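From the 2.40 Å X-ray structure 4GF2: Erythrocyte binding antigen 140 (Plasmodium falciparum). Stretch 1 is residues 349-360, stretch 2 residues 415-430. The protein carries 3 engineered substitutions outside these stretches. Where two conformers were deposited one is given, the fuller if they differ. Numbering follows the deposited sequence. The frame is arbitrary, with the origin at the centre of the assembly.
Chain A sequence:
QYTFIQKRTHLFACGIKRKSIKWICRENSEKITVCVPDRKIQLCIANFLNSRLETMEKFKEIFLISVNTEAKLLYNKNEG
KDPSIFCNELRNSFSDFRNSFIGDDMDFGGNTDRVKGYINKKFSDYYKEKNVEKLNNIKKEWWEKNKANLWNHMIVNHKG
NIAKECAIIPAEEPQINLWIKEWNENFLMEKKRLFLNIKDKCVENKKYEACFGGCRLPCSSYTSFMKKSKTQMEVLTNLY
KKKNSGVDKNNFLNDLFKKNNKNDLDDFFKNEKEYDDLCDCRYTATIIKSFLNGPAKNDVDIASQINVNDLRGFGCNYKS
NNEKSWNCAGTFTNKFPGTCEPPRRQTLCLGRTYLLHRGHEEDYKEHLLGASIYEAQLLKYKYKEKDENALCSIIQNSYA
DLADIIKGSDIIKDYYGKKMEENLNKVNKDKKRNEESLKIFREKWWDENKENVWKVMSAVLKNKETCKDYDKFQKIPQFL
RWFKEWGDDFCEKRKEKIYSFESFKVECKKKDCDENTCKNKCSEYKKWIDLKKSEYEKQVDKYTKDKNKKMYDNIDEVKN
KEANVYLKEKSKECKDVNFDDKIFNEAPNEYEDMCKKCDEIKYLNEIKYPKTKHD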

# COMPACT_ATOMS: atom_id res chain seq x y z
N CYS A 349 -18.31 9.98 7.04
CA CYS A 349 -17.70 9.77 5.73
C CYS A 349 -16.87 8.49 5.70
O CYS A 349 -15.87 8.36 6.40
CB CYS A 349 -16.82 10.96 5.35
SG CYS A 349 -15.80 10.67 3.89
N LEU A 350 -17.30 7.55 4.86
CA LEU A 350 -16.57 6.30 4.65
C LEU A 350 -16.20 6.11 3.18
O LEU A 350 -15.37 5.27 2.85
CB LEU A 350 -17.41 5.12 5.13
CG LEU A 350 -17.73 5.11 6.63
CD1 LEU A 350 -18.65 3.94 6.95
CD2 LEU A 350 -16.46 5.03 7.46
N GLY A 351 -16.80 6.90 2.31
CA GLY A 351 -16.51 6.81 0.89
C GLY A 351 -16.97 5.50 0.29
O GLY A 351 -17.73 4.75 0.89
N ARG A 352 -16.46 5.22 -0.91
CA ARG A 352 -16.89 4.06 -1.68
C ARG A 352 -16.19 2.81 -1.18
O ARG A 352 -15.28 2.28 -1.83
CB ARG A 352 -16.57 4.30 -3.16
CG ARG A 352 -17.08 5.65 -3.66
CD ARG A 352 -16.48 6.03 -4.99
NE ARG A 352 -16.60 7.46 -5.24
CZ ARG A 352 -17.72 8.06 -5.64
NH1 ARG A 352 -18.83 7.36 -5.84
NH2 ARG A 352 -17.73 9.37 -5.84
N THR A 353 -16.63 2.33 -0.02
CA THR A 353 -16.01 1.18 0.63
C THR A 353 -16.27 -0.12 -0.13
O THR A 353 -15.54 -1.09 0.03
CB THR A 353 -16.51 1.02 2.08
OG1 THR A 353 -17.94 0.87 2.08
CG2 THR A 353 -16.13 2.23 2.92
N TYR A 354 -17.31 -0.12 -0.96
CA TYR A 354 -17.66 -1.31 -1.74
C TYR A 354 -16.65 -1.61 -2.84
O TYR A 354 -16.74 -2.64 -3.51
CB TYR A 354 -19.06 -1.16 -2.35
CG TYR A 354 -19.23 0.07 -3.22
CD1 TYR A 354 -18.93 0.04 -4.57
CD2 TYR A 354 -19.69 1.26 -2.68
CE1 TYR A 354 -19.08 1.16 -5.37
CE2 TYR A 354 -19.84 2.39 -3.46
CZ TYR A 354 -19.54 2.34 -4.80
OH TYR A 354 -19.70 3.47 -5.57
N LEU A 355 -15.68 -0.72 -3.03
CA LEU A 355 -14.68 -0.89 -4.09
C LEU A 355 -13.44 -1.65 -3.64
O LEU A 355 -12.67 -2.15 -4.47
CB LEU A 355 -14.28 0.47 -4.66
CG LEU A 355 -15.34 1.17 -5.51
CD1 LEU A 355 -14.84 2.54 -5.93
CD2 LEU A 355 -15.72 0.34 -6.72
N LEU A 356 -13.22 -1.75 -2.33
CA LEU A 356 -12.05 -2.45 -1.81
C LEU A 356 -12.31 -3.95 -1.73
O LEU A 356 -12.18 -4.56 -0.66
CB LEU A 356 -11.66 -1.91 -0.44
CG LEU A 356 -11.14 -0.47 -0.39
CD1 LEU A 356 -10.11 -0.21 -1.49
CD2 LEU A 356 -12.28 0.53 -0.48
N HIS A 357 -12.66 -4.55 -2.86
CA HIS A 357 -13.04 -5.95 -2.88
C HIS A 357 -11.86 -6.85 -3.24
O HIS A 357 -11.94 -8.07 -3.11
CB HIS A 357 -14.18 -6.17 -3.88
CG HIS A 357 -13.79 -5.91 -5.31
ND1 HIS A 357 -13.96 -4.68 -5.91
CD2 HIS A 357 -13.24 -6.72 -6.24
CE1 HIS A 357 -13.53 -4.74 -7.15
NE2 HIS A 357 -13.09 -5.97 -7.38
N ARG A 358 -10.76 -6.25 -3.69
CA ARG A 358 -9.60 -7.01 -4.15
C ARG A 358 -8.70 -7.45 -3.00
O ARG A 358 -7.89 -8.37 -3.15
CB ARG A 358 -8.81 -6.21 -5.19
CG ARG A 358 -9.65 -5.81 -6.40
CD ARG A 358 -8.79 -5.50 -7.62
NE ARG A 358 -9.60 -5.37 -8.83
CZ ARG A 358 -9.11 -5.30 -10.06
NH1 ARG A 358 -7.80 -5.36 -10.27
NH2 ARG A 358 -9.94 -5.19 -11.10
N GLY A 359 -8.84 -6.79 -1.85
CA GLY A 359 -8.16 -7.22 -0.64
C GLY A 359 -6.70 -6.84 -0.53
O GLY A 359 -5.91 -7.59 0.04
N HIS A 360 -6.32 -5.68 -1.07
CA HIS A 360 -4.96 -5.19 -0.95
C HIS A 360 -4.85 -4.29 0.28
O HIS A 360 -5.57 -3.30 0.40
CB HIS A 360 -4.54 -4.43 -2.21
CG HIS A 360 -4.52 -5.27 -3.45
ND1 HIS A 360 -3.64 -6.31 -3.63
CD2 HIS A 360 -5.29 -5.22 -4.57
CE1 HIS A 360 -3.86 -6.87 -4.81
NE2 HIS A 360 -4.85 -6.23 -5.40
N TYR A 415 -24.77 -0.19 5.52
CA TYR A 415 -24.28 -0.67 4.24
C TYR A 415 -22.79 -0.42 4.05
O TYR A 415 -22.07 -1.30 3.58
CB TYR A 415 -25.07 -0.03 3.11
CG TYR A 415 -24.66 -0.51 1.74
CD1 TYR A 415 -25.26 -1.63 1.17
CD2 TYR A 415 -23.69 0.15 1.01
CE1 TYR A 415 -24.89 -2.07 -0.08
CE2 TYR A 415 -23.31 -0.28 -0.25
CZ TYR A 415 -23.92 -1.40 -0.79
OH TYR A 415 -23.54 -1.83 -2.04
N TYR A 416 -22.32 0.77 4.40
CA TYR A 416 -20.94 1.14 4.10
C TYR A 416 -19.97 0.72 5.20
O TYR A 416 -18.85 0.31 4.92
CB TYR A 416 -20.83 2.64 3.82
CG TYR A 416 -21.60 3.04 2.59
CD1 TYR A 416 -21.06 2.85 1.32
CD2 TYR A 416 -22.87 3.57 2.69
CE1 TYR A 416 -21.78 3.21 0.19
CE2 TYR A 416 -23.59 3.93 1.57
CZ TYR A 416 -23.04 3.75 0.33
OH TYR A 416 -23.77 4.11 -0.78
N GLY A 417 -20.42 0.81 6.45
CA GLY A 417 -19.65 0.29 7.56
C GLY A 417 -19.36 -1.19 7.38
O GLY A 417 -18.21 -1.62 7.45
N LYS A 418 -20.40 -1.98 7.14
CA LYS A 418 -20.27 -3.42 6.96
C LYS A 418 -19.25 -3.77 5.89
O LYS A 418 -18.39 -4.63 6.09
CB LYS A 418 -21.61 -4.05 6.56
CG LYS A 418 -22.41 -4.63 7.70
CD LYS A 418 -22.63 -6.12 7.50
CE LYS A 418 -23.89 -6.61 8.20
NZ LYS A 418 -24.10 -8.07 8.01
N LYS A 419 -19.35 -3.11 4.74
CA LYS A 419 -18.43 -3.39 3.64
C LYS A 419 -17.00 -3.01 4.00
O LYS A 419 -16.05 -3.62 3.52
CB LYS A 419 -18.88 -2.68 2.37
CG LYS A 419 -20.11 -3.32 1.77
CD LYS A 419 -20.32 -2.93 0.33
CE LYS A 419 -21.47 -3.72 -0.28
NZ LYS A 419 -21.27 -5.19 -0.19
N MET A 420 -16.85 -2.01 4.86
CA MET A 420 -15.54 -1.62 5.34
C MET A 420 -14.94 -2.77 6.15
O MET A 420 -13.78 -3.14 5.98
CB MET A 420 -15.63 -0.35 6.18
CG MET A 420 -14.31 0.35 6.40
SD MET A 420 -13.55 0.84 4.84
CE MET A 420 -11.95 1.42 5.41
N GLU A 421 -15.76 -3.34 7.02
CA GLU A 421 -15.34 -4.44 7.88
C GLU A 421 -15.01 -5.68 7.06
O GLU A 421 -13.97 -6.31 7.25
CB GLU A 421 -16.44 -4.77 8.88
CG GLU A 421 -16.13 -5.94 9.79
CD GLU A 421 -17.31 -6.32 10.65
OE1 GLU A 421 -18.28 -5.52 10.72
OE2 GLU A 421 -17.28 -7.41 11.27
N GLU A 422 -15.91 -6.03 6.15
CA GLU A 422 -15.76 -7.24 5.35
C GLU A 422 -14.57 -7.13 4.41
O GLU A 422 -13.91 -8.12 4.12
CB GLU A 422 -17.04 -7.50 4.56
CG GLU A 422 -18.24 -7.82 5.45
CD GLU A 422 -19.54 -7.88 4.67
OE1 GLU A 422 -19.60 -7.28 3.57
OE2 GLU A 422 -20.50 -8.53 5.15
N ASN A 423 -14.27 -5.92 3.96
CA ASN A 423 -13.16 -5.73 3.04
C ASN A 423 -11.81 -5.79 3.75
O ASN A 423 -10.78 -6.03 3.12
CB ASN A 423 -13.32 -4.44 2.25
CG ASN A 423 -14.30 -4.61 1.11
OD1 ASN A 423 -14.50 -5.71 0.61
ND2 ASN A 423 -14.93 -3.52 0.70
N LEU A 424 -11.82 -5.60 5.06
CA LEU A 424 -10.62 -5.83 5.86
C LEU A 424 -10.44 -7.32 6.08
O LEU A 424 -9.32 -7.82 6.13
CB LEU A 424 -10.71 -5.10 7.20
CG LEU A 424 -9.49 -5.29 8.09
CD1 LEU A 424 -8.20 -5.03 7.32
CD2 LEU A 424 -9.57 -4.37 9.29
N ASN A 425 -11.56 -8.04 6.22
CA ASN A 425 -11.51 -9.49 6.27
C ASN A 425 -10.88 -10.04 5.00
O ASN A 425 -10.10 -10.99 5.05
CB ASN A 425 -12.91 -10.08 6.45
CG ASN A 425 -13.49 -9.81 7.83
OD1 ASN A 425 -12.78 -9.43 8.76
ND2 ASN A 425 -14.79 -10.01 7.97
N LYS A 426 -11.19 -9.42 3.87
CA LYS A 426 -10.61 -9.83 2.59
C LYS A 426 -9.10 -9.63 2.59
O LYS A 426 -8.36 -10.46 2.07
CB LYS A 426 -11.24 -9.06 1.43
CG LYS A 426 -12.67 -9.47 1.14
CD LYS A 426 -13.19 -8.79 -0.11
CE LYS A 426 -14.64 -9.18 -0.39
NZ LYS A 426 -15.16 -8.58 -1.65
N VAL A 427 -8.64 -8.53 3.17
CA VAL A 427 -7.20 -8.29 3.29
C VAL A 427 -6.55 -9.46 4.03
O VAL A 427 -5.44 -9.88 3.70
CB VAL A 427 -6.90 -6.99 4.05
CG1 VAL A 427 -5.41 -6.90 4.37
CG2 VAL A 427 -7.35 -5.79 3.23
N ASN A 428 -7.26 -10.00 5.02
CA ASN A 428 -6.80 -11.17 5.75
C ASN A 428 -6.83 -12.41 4.87
O ASN A 428 -7.91 -12.87 4.48
CB ASN A 428 -7.66 -11.38 7.00
CG ASN A 428 -7.20 -12.55 7.83
OD1 ASN A 428 -6.19 -13.18 7.54
ND2 ASN A 428 -7.96 -12.85 8.88
N LYS A 429 -5.66 -12.96 4.58
CA LYS A 429 -5.55 -14.09 3.66
C LYS A 429 -5.53 -15.42 4.39
O LYS A 429 -5.40 -16.48 3.77
CB LYS A 429 -4.29 -13.95 2.80
CG LYS A 429 -4.20 -12.65 2.03
CD LYS A 429 -5.40 -12.45 1.13
CE LYS A 429 -5.33 -11.12 0.39
NZ LYS A 429 -6.55 -10.89 -0.45
N ASP A 430 -5.67 -15.37 5.71
CA ASP A 430 -5.69 -16.58 6.52
C ASP A 430 -6.94 -17.40 6.19
O ASP A 430 -8.03 -16.85 6.04
CB ASP A 430 -5.68 -16.22 8.00
CG ASP A 430 -5.40 -17.42 8.88
OD1 ASP A 430 -6.33 -18.22 9.10
OD2 ASP A 430 -4.25 -17.55 9.35

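A loop that packs along a helix must deal with the helix's own backbone, whose carbonyls are largely spent on internal hydrogen bonds. The contact between residues 349-360 and 415-430 of erythrocyte binding antigen 140 illustrates how side chains of different sizes can pack against such a backbone, and how one of them can still add a hydrogen bond to it. No two touching residues are closer than 62 positions in sequence, and the segments bury 720 Å² between them; three residues, Thr353, Tyr416 and Asn423, cover the most surface.

Thr353 lies in a short 3-10 segment, and its CA-to-CB bond points toward the helix. With chi1 in the p well, OG1 donates a hydrogen bond to Tyr416 O at 3.0 Å. That carbonyl also accepts the helical bond from Met420 N, at 3.1 Å, so the threonine adds a second donor without displacing the first. The methyl group finds a different neighbour: Thr353 CG2 rests 3.5 Å from Met420 SD. One small side chain thus makes a polar and an apolar contact, which fits the close approach of the two backbones here, with Thr353 CA and Met420 CA 5.5 Å apart.

Tyr416, one turn earlier than Met420, also points toward the loop. Its CB lies 4.0 Å from Leu350 CD1, and the same leucine methyl reaches the backbone at Gly417 N, 3.6 Å away. Farther out, Tyr416 CE1 meets Tyr354 CD2 at 4.1 Å. Each of these atoms lies at the edge of the other ring, near its plane, so the two aromatics touch edge to edge and do not stack. Tyr354 continues onto the next turn, where its CB packs 3.5 Å from Lys419 CD, using the aliphatic part of a side chain whose end leads away.

Asn423 occupies the following turn and is buried against the loop. Its ND2 is 2.6 Å from Thr353 O, a very short separation whose geometry leaves the nature of the contact open. The amide also sits beside the backbone of His357, with OD1 3.8 Å from His357 CA.

Toward the end of the helix, the approach becomes closest at Gly359, whose CA is 4.2 Å from Val427 CA. A CB here would point toward the helix and lie 2.8 Å from Lys429 NZ, a clash, and 3.1 Å from Lys426 O. The positive phi of 79° independently favours glycine. Lys429 NZ donates to Lys426 O at 3.1 Å and, weakly, to Gly359 O at 3.4 Å, linking the helix end to the loop. Gly359 O also receives a CA-H...O contact from Val427 CA at 3.6 Å.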